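PDB 2P6W: putative glycosyltransferase (Mannosyltransferase) involved in glycosylating the PBCV-1 major capsid protein from Paramecium bursaria Chlorella virus 1, which probably transfers a sugar from a nucleotide-sugar donor in a metal-dependent step of capsid-protein glycosylation, this chain being the N-terminal domain of a longer enzyme. Local coordinates for residues A[36-41]-A[92-97]; A[83-88]-A[190-195]; A[108-113]-A[170-175]. All coordinates share one frame; numbering follows the deposited sequence.

Contact 1 (A[36-41]-A[92-97]); sequences HGYNFY and KPITSF
His36 and Tyr38 flank the turn that leads from helix 20-36 into strand 39-43, an edge strand of the main sheet, and both reach the loop between strands 83-85 and 107-110: His36 meets Lys92 and Pro93, Tyr38 meets Pro93 and Ile94. Tyr38 makes the polar link. Its CG lies anti to the carbonyl carbon, beside the backbone N (chi1 -53°), and from there the ring carries OH to the loop. That OH accepts the backbone N-H of Ile94, with N to OH at 2.8 Å and an angle of 161° at the hydrogen. The same hydroxyl meets a water lying in the plane of the ring, and that water also reaches Thr95 OG1, so a second, water-mediated bridge runs to the next residue. The Tyr38 side chain crosses that of Ile94 at an oblique angle, CE2 to CD1 at 3.7 Å, while Ile94 also lies on Tyr32, Ile8 and Ile10. His36 works through its ring face: Pro93 CA sits over it, offset toward the rim, in a CH-pi contact 4.0 Å from the centroid. His36 NE2 is hydrogen-bonded to Lys90 O, which ties the imidazole to the same loop just ahead of Lys92, and Tyr32 OH binds Lys92 O. On the loop side, Pro93 O accepts from both Ser96 N and Ser96 OG, the latter at 2.6 Å from Pro93 O, which holds the bend there. Gly37, with phi 82°, ends the helix between the two aromatic residues. Away from the metal site, this is surface packing of a loop against the helix-to-strand turn of a beta-alpha-beta unit, as in the nucleotide-binding half of GT-A glycosyltransferases.

Contact 2 (A[83-88]-A[190-195]); sequences VYVNPK and DALFVH. With MN (manganese (II) ion), chain B.
His195 and Val83 meet beside the manganese ion: His195 NE2 binds the metal at 2.3 Å, and Val83 CG2 lies over a face of the imidazole in a CH-pi contact 3.9 Å from its centroid. With CG of His195 anti to the backbone N (chi1 -179°), the ring starts out away from its own strand N, and NE2 reaches the metal. The other ring nitrogen, ND1, is hydrogen-bonded to Asn178 OD1, which would help fix the rotation of the ring. Asp80 and Asp82 bind the same ion, and they form the DxD motif of GT-A glycosyltransferases; strand 83-85 follows directly, so the pairing with strand 193-195 brings the histidine to those aspartates. The strands run antiparallel. Tyr84 and Val194 form the hydrogen-bonded pair, each backbone N donating to the other's O, and Val83 with His195 and Val85 with Phe193 are non-hydrogen-bonded pairs. On the face shared by Tyr84 and Val194, the phenol ring folds over its neighbour: CG sits between the backbone N and the carbonyl carbon, the crowded position (chi1 64°), and Val194 CB lies 3.8 Å from the ring centroid, over one face. Val194 CG1 comes up to Tyr84 CZ at 3.5 Å. Across the sheet, Val85 CG2 meets the edge of the Phe193 ring in its plane, 3.8 Å from CE1, and that ring packs on Leu77 and Leu79 of the main sheet. Beyond the strands, Asn86 prolongs the pairing. Its backbone N donates to Leu192 O, and its ND2 to Ala191 O at 2.8 Å, with the acceptor close to the amide plane; ND2 also donates to Lys189 O. Its OD1 takes Lys88 N from above the carbonyl plane, an Asx turn. Farther out, Lys88 NZ and Asp190 OD1 make a long salt bridge of 3.9 Å.

Contact 3 (A[108-113]-A[170-175]); sequences HTFHEA and IVHDPY
In His111 a chi1 of 73° puts CG between the backbone N and the carbonyl carbon, and in Asp173 a chi1 of -73° sets CG anti to the carbonyl carbon. The two side chains lie side by side. His111 NE2 donates to Asp173 OD1 at 2.8 Å, close to the ring plane and on the anti side of the carboxylate, with the two planes nearly perpendicular. At the other ring nitrogen, ND1 accepts Ala113 N, so the imidazole is gripped from both nitrogens, and Pro174 CD lies over one face, 3.6 Å from the centroid. With ND1 accepting and NE2 donating, the bonds fit a neutral ring protonated at NE2, which the carboxylate would probably polarise. Before it the strands pair in parallel, Thr109 N to Ile170 O and His172 N to Thr109 O; just past the strand His111 N continues this to His172 O at 3.0 Å. Thr109 OG1 adds a second donor to Ile170 O, 3.2 Å away and above the carbonyl plane. On the opposite face from Thr109, Phe110 CD1 packs on His172 CB at 3.6 Å. This is parallel pairing at the edge of a mixed GT-A sheet, strand 169-172 being outermost beside strand 107-110.

From the N terminus, the chain passes helix 20-36 and opens contact 1 at 36-41. It then runs through the main sheet to 83-88, which opens contact 2, before 92-97 closes contact 1; the two contacts therefore cross. Contact 3 opens at 108-113 and closes at 170-175, wholly inside the long loop that 190-195 closes for contact 2, and after contact 1 is complete. Contacts 1 and 3 both reach the six-stranded sheet, near its opposite outermost strands, without touching. Contact 2 pairs two strands of the small second sheet and touches both others: Leu192 packs on Phe97 and Ile94 of contact 1, and Ala191 CB on Tyr175 O of contact 3.

Contact 1 (A[36-41]-A[92-97])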
loop_
_atom_site.group_PDB
_atom_site.type_symbol
_atom_site.label_atom_id
_atom_site.label_comp_id
_atom_site.label_asym_id
_atom_site.label_seq_id
_atom_site.Cartn_x
_atom_site.Cartn_y
_atom_site.Cartn_z
ATOM N N HIS A 36 16.095 -6.699 4.818
ATOM C CA HIS A 36 16.391 -6.795 3.397
ATOM C C HIS A 36 17.068 -5.567 2.822
ATOM O O HIS A 36 17.374 -5.535 1.632
ATOM C CB HIS A 36 15.108 -7.115 2.627
ATOM C CG HIS A 36 14.462 -8.361 3.105
ATOM N ND1 HIS A 36 14.934 -9.614 2.764
ATOM C CD2 HIS A 36 13.458 -8.559 3.989
ATOM C CE1 HIS A 36 14.209 -10.530 3.385
ATOM N NE2 HIS A 36 13.310 -9.915 4.135
ATOM N N GLY A 37 17.273 -4.551 3.655
ATOM C CA GLY A 37 17.986 -3.355 3.219
ATOM C C GLY A 37 17.088 -2.393 2.466
ATOM O O GLY A 37 17.583 -1.521 1.745
ATOM N N TYR A 38 15.774 -2.527 2.631
ATOM C CA TYR A 38 14.861 -1.576 1.992
ATOM C C TYR A 38 14.799 -0.306 2.809
ATOM O O TYR A 38 14.986 -0.336 4.022
ATOM C CB TYR A 38 13.438 -2.138 1.876
ATOM C CG TYR A 38 13.317 -3.489 1.226
ATOM C CD1 TYR A 38 13.990 -3.787 0.039
ATOM C CD2 TYR A 38 12.461 -4.459 1.757
ATOM C CE1 TYR A 38 13.853 -5.042 -0.585
ATOM C CE2 TYR A 38 12.325 -5.719 1.145
ATOM C CZ TYR A 38 13.026 -6.005 -0.027
ATOM O OH TYR A 38 12.897 -7.235 -0.638
ATOM N N ASN A 39 14.493 0.821 2.160
ATOM C CA ASN A 39 14.275 2.062 2.907
ATOM C C ASN A 39 12.870 2.006 3.474
ATOM O O ASN A 39 12.013 1.325 2.920
ATOM C CB ASN A 39 14.380 3.295 2.003
ATOM C CG ASN A 39 15.675 3.346 1.214
ATOM O OD1 ASN A 39 15.669 3.479 -0.030
ATOM N ND2 ASN A 39 16.793 3.219 1.913
ATOM N N PHE A 40 12.646 2.710 4.579
ATOM C CA PHE A 40 11.343 2.766 5.213
ATOM C C PHE A 40 11.020 4.226 5.523
ATOM O O PHE A 40 11.808 4.897 6.198
ATOM C CB PHE A 40 11.352 1.927 6.495
ATOM C CG PHE A 40 10.061 1.950 7.237
ATOM C CD1 PHE A 40 8.878 1.559 6.620
ATOM C CD2 PHE A 40 10.023 2.369 8.565
ATOM C CE1 PHE A 40 7.656 1.585 7.320
ATOM C CE2 PHE A 40 8.813 2.394 9.276
ATOM C CZ PHE A 40 7.638 1.989 8.655
ATOM N N TYR A 41 9.899 4.713 4.979
ATOM C CA TYR A 41 9.399 6.058 5.262
ATOM C C TYR A 41 8.056 5.945 5.947
ATOM O O TYR A 41 7.158 5.268 5.440
ATOM C CB TYR A 41 9.235 6.942 3.997
ATOM C CG TYR A 41 8.794 8.318 4.409
ATOM C CD1 TYR A 41 9.724 9.274 4.803
ATOM C CD2 TYR A 41 7.440 8.632 4.515
ATOM C CE1 TYR A 41 9.323 10.520 5.256
ATOM C CE2 TYR A 41 7.023 9.879 4.954
ATOM C CZ TYR A 41 7.977 10.816 5.343
ATOM O OH TYR A 41 7.604 12.059 5.813
ATOM N N LYS A 92 11.968 -13.442 3.768
ATOM C CA LYS A 92 11.920 -13.585 2.316
ATOM C C LYS A 92 11.739 -12.230 1.646
ATOM O O LYS A 92 10.843 -11.467 2.037
ATOM C CB LYS A 92 10.790 -14.522 1.902
ATOM C CG LYS A 92 10.969 -15.964 2.377
ATOM C CD LYS A 92 9.737 -16.768 2.058
ATOM C CE LYS A 92 9.878 -18.234 2.470
ATOM N NZ LYS A 92 8.586 -18.968 2.248
ATOM N N PRO A 93 12.575 -11.926 0.629
ATOM C CA PRO A 93 12.518 -10.604 0.004
ATOM C C PRO A 93 11.304 -10.470 -0.896
ATOM O O PRO A 93 10.737 -11.473 -1.339
ATOM C CB PRO A 93 13.793 -10.550 -0.828
ATOM C CG PRO A 93 14.031 -11.989 -1.222
ATOM C CD PRO A 93 13.591 -12.790 -0.008
ATOM N N ILE A 94 10.935 -9.226 -1.182
ATOM C CA ILE A 94 9.753 -8.933 -1.977
ATOM C C ILE A 94 9.850 -9.588 -3.348
ATOM O O ILE A 94 8.852 -10.040 -3.910
ATOM C CB ILE A 94 9.590 -7.406 -2.135
ATOM C CG1 ILE A 94 9.077 -6.782 -0.825
ATOM C CG2 ILE A 94 8.681 -7.081 -3.328
ATOM C CD1 ILE A 94 9.214 -5.250 -0.776
ATOM N N THR A 95 11.076 -9.629 -3.867
ATOM C CA THR A 95 11.362 -10.152 -5.194
ATOM C C THR A 95 11.209 -11.676 -5.278
ATOM O O THR A 95 11.209 -12.234 -6.383
ATOM C CB THR A 95 12.745 -9.671 -5.669
ATOM O OG1 THR A 95 13.697 -9.868 -4.617
ATOM C CG2 THR A 95 12.678 -8.172 -6.008
ATOM N N SER A 96 11.060 -12.356 -4.134
ATOM C CA SER A 96 10.726 -13.778 -4.163
ATOM C C SER A 96 9.247 -14.002 -4.485
ATOM O O SER A 96 8.844 -15.120 -4.813
ATOM C CB SER A 96 11.102 -14.486 -2.855
ATOM O OG SER A 96 10.345 -13.971 -1.772
ATOM N N PHE A 97 8.449 -12.929 -4.383
ATOM C CA PHE A 97 6.984 -13.000 -4.532
ATOM C C PHE A 97 6.478 -12.312 -5.795
ATOM O O PHE A 97 5.360 -12.586 -6.253
ATOM C CB PHE A 97 6.297 -12.354 -3.319
ATOM C CG PHE A 97 6.497 -13.115 -2.038
ATOM C CD1 PHE A 97 5.643 -14.170 -1.690
ATOM C CD2 PHE A 97 7.535 -12.786 -1.187
ATOM C CE1 PHE A 97 5.843 -14.887 -0.512
ATOM C CE2 PHE A 97 7.733 -13.484 0.006
ATOM C CZ PHE A 97 6.887 -14.528 0.343
HETATM O O HOH W 1 14.245 -7.429 -2.869
#

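Contact 2 (A[83-88]-A[190-195])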
loop_
_atom_site.group_PDB
_atom_site.type_symbol
_atom_site.label_atom_id
_atom_site.label_comp_id
_atom_site.label_asym_id
_atom_site.label_seq_id
_atom_site.Cartn_x
_atom_site.Cartn_y
_atom_site.Cartn_z
ATOM N N VAL A 83 -1.921 -3.068 7.140
ATOM C CA VAL A 83 -1.219 -4.179 6.486
ATOM C C VAL A 83 0.020 -4.525 7.321
ATOM O O VAL A 83 0.693 -3.631 7.828
ATOM C CB VAL A 83 -0.791 -3.802 5.035
ATOM C CG1 VAL A 83 0.119 -4.867 4.463
ATOM C CG2 VAL A 83 -2.019 -3.624 4.132
ATOM N N TYR A 84 0.327 -5.809 7.486
ATOM C CA TYR A 84 1.575 -6.139 8.176
ATOM C C TYR A 84 2.354 -7.217 7.440
ATOM O O TYR A 84 1.866 -7.810 6.488
ATOM C CB TYR A 84 1.318 -6.554 9.620
ATOM C CG TYR A 84 0.509 -7.822 9.769
ATOM C CD1 TYR A 84 1.130 -9.061 9.922
ATOM C CD2 TYR A 84 -0.885 -7.774 9.795
ATOM C CE1 TYR A 84 0.384 -10.218 10.066
ATOM C CE2 TYR A 84 -1.651 -8.931 9.946
ATOM C CZ TYR A 84 -1.005 -10.159 10.079
ATOM O OH TYR A 84 -1.753 -11.302 10.237
ATOM N N VAL A 85 3.585 -7.429 7.885
ATOM C CA VAL A 85 4.422 -8.457 7.313
ATOM C C VAL A 85 4.186 -9.740 8.102
ATOM O O VAL A 85 4.351 -9.769 9.326
ATOM C CB VAL A 85 5.904 -8.039 7.364
ATOM C CG1 VAL A 85 6.786 -9.185 6.933
ATOM C CG2 VAL A 85 6.155 -6.809 6.457
ATOM N N ASN A 86 3.788 -10.796 7.400
ATOM C CA ASN A 86 3.623 -12.124 8.004
ATOM C C ASN A 86 4.948 -12.616 8.621
ATOM O O ASN A 86 5.912 -12.843 7.886
ATOM C CB ASN A 86 3.167 -13.099 6.917
ATOM C CG ASN A 86 3.045 -14.538 7.409
ATOM O OD1 ASN A 86 3.103 -14.811 8.610
ATOM N ND2 ASN A 86 2.889 -15.465 6.472
ATOM N N PRO A 87 4.997 -12.783 9.958
ATOM C CA PRO A 87 6.266 -13.204 10.588
ATOM C C PRO A 87 6.877 -14.464 9.969
ATOM O O PRO A 87 8.113 -14.568 9.889
ATOM C CB PRO A 87 5.876 -13.444 12.051
ATOM C CG PRO A 87 4.693 -12.569 12.273
ATOM C CD PRO A 87 3.938 -12.560 10.959
ATOM N N LYS A 88 6.035 -15.395 9.522
ATOM C CA LYS A 88 6.523 -16.662 8.952
ATOM C C LYS A 88 7.373 -16.415 7.702
ATOM O O LYS A 88 8.268 -17.217 7.376
ATOM C CB LYS A 88 5.359 -17.620 8.625
ATOM C CG LYS A 88 5.810 -18.924 7.942
ATOM C CD LYS A 88 4.656 -19.656 7.265
ATOM C CE LYS A 88 5.147 -20.820 6.400
ATOM N NZ LYS A 88 6.067 -20.387 5.300
ATOM N N ASP A 190 0.769 -18.226 4.295
ATOM C CA ASP A 190 1.848 -18.225 3.312
ATOM C C ASP A 190 2.071 -16.860 2.682
ATOM O O ASP A 190 2.900 -16.721 1.779
ATOM C CB ASP A 190 1.570 -19.260 2.218
ATOM C CG ASP A 190 1.732 -20.692 2.712
ATOM O OD1 ASP A 190 2.530 -20.931 3.653
ATOM O OD2 ASP A 190 1.053 -21.570 2.149
ATOM N N ALA A 191 1.327 -15.852 3.149
ATOM C CA ALA A 191 1.426 -14.519 2.553
ATOM C C ALA A 191 2.710 -13.813 2.980
ATOM O O ALA A 191 3.342 -14.210 3.957
ATOM C CB ALA A 191 0.207 -13.679 2.951
ATOM N N LEU A 192 3.088 -12.770 2.247
ATOM C CA LEU A 192 4.088 -11.834 2.730
ATOM C C LEU A 192 3.358 -10.678 3.417
ATOM O O LEU A 192 3.619 -10.397 4.585
ATOM C CB LEU A 192 4.944 -11.291 1.590
ATOM C CG LEU A 192 5.963 -10.224 2.019
ATOM C CD1 LEU A 192 6.949 -10.779 3.075
ATOM C CD2 LEU A 192 6.701 -9.711 0.748
ATOM N N PHE A 193 2.460 -10.011 2.678
ATOM C CA PHE A 193 1.683 -8.879 3.225
ATOM C C PHE A 193 0.241 -9.281 3.531
ATOM O O PHE A 193 -0.497 -9.708 2.645
ATOM C CB PHE A 193 1.702 -7.691 2.245
ATOM C CG PHE A 193 3.085 -7.152 1.990
ATOM C CD1 PHE A 193 3.940 -6.884 3.054
ATOM C CD2 PHE A 193 3.537 -6.924 0.689
ATOM C CE1 PHE A 193 5.232 -6.384 2.841
ATOM C CE2 PHE A 193 4.804 -6.428 0.469
ATOM C CZ PHE A 193 5.661 -6.163 1.550
ATOM N N VAL A 194 -0.135 -9.153 4.803
ATOM C CA VAL A 194 -1.450 -9.548 5.263
ATOM C C VAL A 194 -2.262 -8.270 5.510
ATOM O O VAL A 194 -1.803 -7.356 6.190
ATOM C CB VAL A 194 -1.361 -10.386 6.555
ATOM C CG1 VAL A 194 -2.758 -10.747 7.052
ATOM C CG2 VAL A 194 -0.528 -11.651 6.321
ATOM N N HIS A 195 -3.471 -8.195 4.969
ATOM C CA HIS A 195 -4.188 -6.930 4.953
ATOM C C HIS A 195 -5.476 -7.025 5.789
ATOM O O HIS A 195 -6.385 -7.762 5.447
ATOM C CB HIS A 195 -4.469 -6.535 3.499
ATOM C CG HIS A 195 -5.180 -5.227 3.334
ATOM N ND1 HIS A 195 -5.573 -4.750 2.097
ATOM C CD2 HIS A 195 -5.559 -4.287 4.240
ATOM C CE1 HIS A 195 -6.162 -3.573 2.251
ATOM N NE2 HIS A 195 -6.175 -3.273 3.541
HETATM MN MN MN B . -6.585 -1.117 4.288
#

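Contact 3 (A[108-113]-A[170-175])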
loop_
_atom_site.group_PDB
_atom_site.type_symbol
_atom_site.label_atom_id
_atom_site.label_comp_id
_atom_site.label_asym_id
_atom_site.label_seq_id
_atom_site.Cartn_x
_atom_site.Cartn_y
_atom_site.Cartn_z
ATOM N N HIS A 108 2.366 -1.930 -10.067
ATOM C CA HIS A 108 1.887 -3.272 -9.780
ATOM C C HIS A 108 0.777 -3.160 -8.745
ATOM O O HIS A 108 0.974 -2.545 -7.686
ATOM C CB HIS A 108 3.020 -4.141 -9.229
ATOM C CG HIS A 108 4.026 -4.515 -10.263
ATOM N ND1 HIS A 108 5.171 -3.788 -10.485
ATOM C CD2 HIS A 108 4.027 -5.512 -11.172
ATOM C CE1 HIS A 108 5.842 -4.324 -11.489
ATOM N NE2 HIS A 108 5.179 -5.384 -11.909
ATOM N N THR A 109 -0.401 -3.695 -9.081
ATOM C CA THR A 109 -1.571 -3.644 -8.212
ATOM C C THR A 109 -2.166 -5.040 -8.067
ATOM O O THR A 109 -1.685 -5.999 -8.693
ATOM C CB THR A 109 -2.638 -2.649 -8.772
ATOM O OG1 THR A 109 -3.002 -3.065 -10.101
ATOM C CG2 THR A 109 -2.060 -1.241 -8.798
ATOM N N PHE A 110 -3.195 -5.157 -7.238
ATOM C CA PHE A 110 -3.761 -6.460 -6.854
ATOM C C PHE A 110 -5.266 -6.427 -6.871
ATOM O O PHE A 110 -5.871 -5.456 -6.424
ATOM C CB PHE A 110 -3.226 -6.885 -5.470
ATOM C CG PHE A 110 -1.750 -6.819 -5.416
ATOM C CD1 PHE A 110 -0.992 -7.880 -5.899
ATOM C CD2 PHE A 110 -1.108 -5.656 -5.001
ATOM C CE1 PHE A 110 0.395 -7.800 -5.943
ATOM C CE2 PHE A 110 0.265 -5.560 -5.033
ATOM C CZ PHE A 110 1.033 -6.635 -5.513
ATOM N N HIS A 111 -5.864 -7.490 -7.410
ATOM C CA HIS A 111 -7.308 -7.592 -7.364
ATOM C C HIS A 111 -7.772 -8.105 -6.008
ATOM O O HIS A 111 -6.951 -8.450 -5.148
ATOM C CB HIS A 111 -7.857 -8.438 -8.527
ATOM C CG HIS A 111 -7.601 -9.909 -8.405
ATOM N ND1 HIS A 111 -8.328 -10.717 -7.559
ATOM C CD2 HIS A 111 -6.750 -10.729 -9.072
ATOM C CE1 HIS A 111 -7.911 -11.964 -7.677
ATOM N NE2 HIS A 111 -6.965 -12.000 -8.602
ATOM N N GLU A 112 -9.093 -8.103 -5.811
ATOM C CA GLU A 112 -9.688 -8.599 -4.549
ATOM C C GLU A 112 -10.885 -9.495 -4.861
ATOM O O GLU A 112 -11.850 -9.545 -4.107
ATOM C CB GLU A 112 -10.074 -7.446 -3.610
ATOM C CG GLU A 112 -10.948 -6.331 -4.234
ATOM C CD GLU A 112 -11.438 -5.310 -3.219
ATOM O OE1 GLU A 112 -10.807 -5.166 -2.149
ATOM O OE2 GLU A 112 -12.457 -4.647 -3.505
ATOM N N ALA A 113 -10.779 -10.252 -5.949
ATOM C CA ALA A 113 -11.883 -11.093 -6.415
ATOM C C ALA A 113 -11.893 -12.465 -5.760
ATOM O O ALA A 113 -10.850 -12.948 -5.342
ATOM C CB ALA A 113 -11.783 -11.263 -7.927
ATOM N N ILE A 170 0.241 -3.808 -14.093
ATOM C CA ILE A 170 -0.192 -5.186 -13.971
ATOM C C ILE A 170 -1.108 -5.295 -12.763
ATOM O O ILE A 170 -0.822 -4.708 -11.717
ATOM C CB ILE A 170 0.989 -6.171 -13.823
ATOM C CG1 ILE A 170 1.925 -6.074 -15.044
ATOM C CG2 ILE A 170 0.476 -7.614 -13.724
ATOM C CD1 ILE A 170 3.144 -7.052 -14.992
ATOM N N VAL A 171 -2.197 -6.048 -12.927
ATOM C CA VAL A 171 -3.075 -6.423 -11.814
ATOM C C VAL A 171 -2.824 -7.894 -11.546
ATOM O O VAL A 171 -3.077 -8.737 -12.416
ATOM C CB VAL A 171 -4.578 -6.172 -12.123
ATOM C CG1 VAL A 171 -5.435 -6.538 -10.923
ATOM C CG2 VAL A 171 -4.818 -4.704 -12.482
ATOM N N HIS A 172 -2.290 -8.158 -10.359
ATOM C CA HIS A 172 -1.863 -9.483 -9.928
ATOM C C HIS A 172 -2.896 -10.094 -8.982
ATOM O O HIS A 172 -3.662 -9.380 -8.336
ATOM C CB HIS A 172 -0.569 -9.376 -9.131
ATOM C CG HIS A 172 0.622 -8.948 -9.932
ATOM N ND1 HIS A 172 1.058 -7.644 -9.984
ATOM C CD2 HIS A 172 1.494 -9.666 -10.680
ATOM C CE1 HIS A 172 2.150 -7.575 -10.724
ATOM N NE2 HIS A 172 2.435 -8.786 -11.160
ATOM N N ASP A 173 -2.864 -11.418 -8.878
ATOM C CA ASP A 173 -3.526 -12.119 -7.776
ATOM C C ASP A 173 -3.003 -11.545 -6.474
ATOM O O ASP A 173 -1.829 -11.166 -6.392
ATOM C CB ASP A 173 -3.211 -13.610 -7.816
ATOM C CG ASP A 173 -3.944 -14.347 -8.946
ATOM O OD1 ASP A 173 -4.987 -13.859 -9.444
ATOM O OD2 ASP A 173 -3.458 -15.430 -9.329
ATOM N N PRO A 174 -3.871 -11.453 -5.454
ATOM C CA PRO A 174 -3.477 -10.857 -4.187
ATOM C C PRO A 174 -2.999 -11.806 -3.082
ATOM O O PRO A 174 -2.738 -11.355 -1.956
ATOM C CB PRO A 174 -4.784 -10.203 -3.739
ATOM C CG PRO A 174 -5.818 -11.238 -4.146
ATOM C CD PRO A 174 -5.316 -11.753 -5.490
ATOM N N TYR A 175 -2.897 -13.097 -3.382
ATOM C CA TYR A 175 -2.812 -14.113 -2.319
ATOM C C TYR A 175 -1.604 -13.989 -1.414
ATOM O O TYR A 175 -1.692 -14.349 -0.240
ATOM C CB TYR A 175 -2.914 -15.538 -2.877
ATOM C CG TYR A 175 -4.062 -15.688 -3.831
ATOM C CD1 TYR A 175 -5.353 -15.258 -3.482
ATOM C CD2 TYR A 175 -3.857 -16.205 -5.114
ATOM C CE1 TYR A 175 -6.415 -15.375 -4.388
ATOM C CE2 TYR A 175 -4.906 -16.329 -6.014
ATOM C CZ TYR A 175 -6.184 -15.914 -5.645
ATOM O OH TYR A 175 -7.233 -16.018 -6.546
HETATM O O HOH W 2 -9.662 -15.394 -5.846
#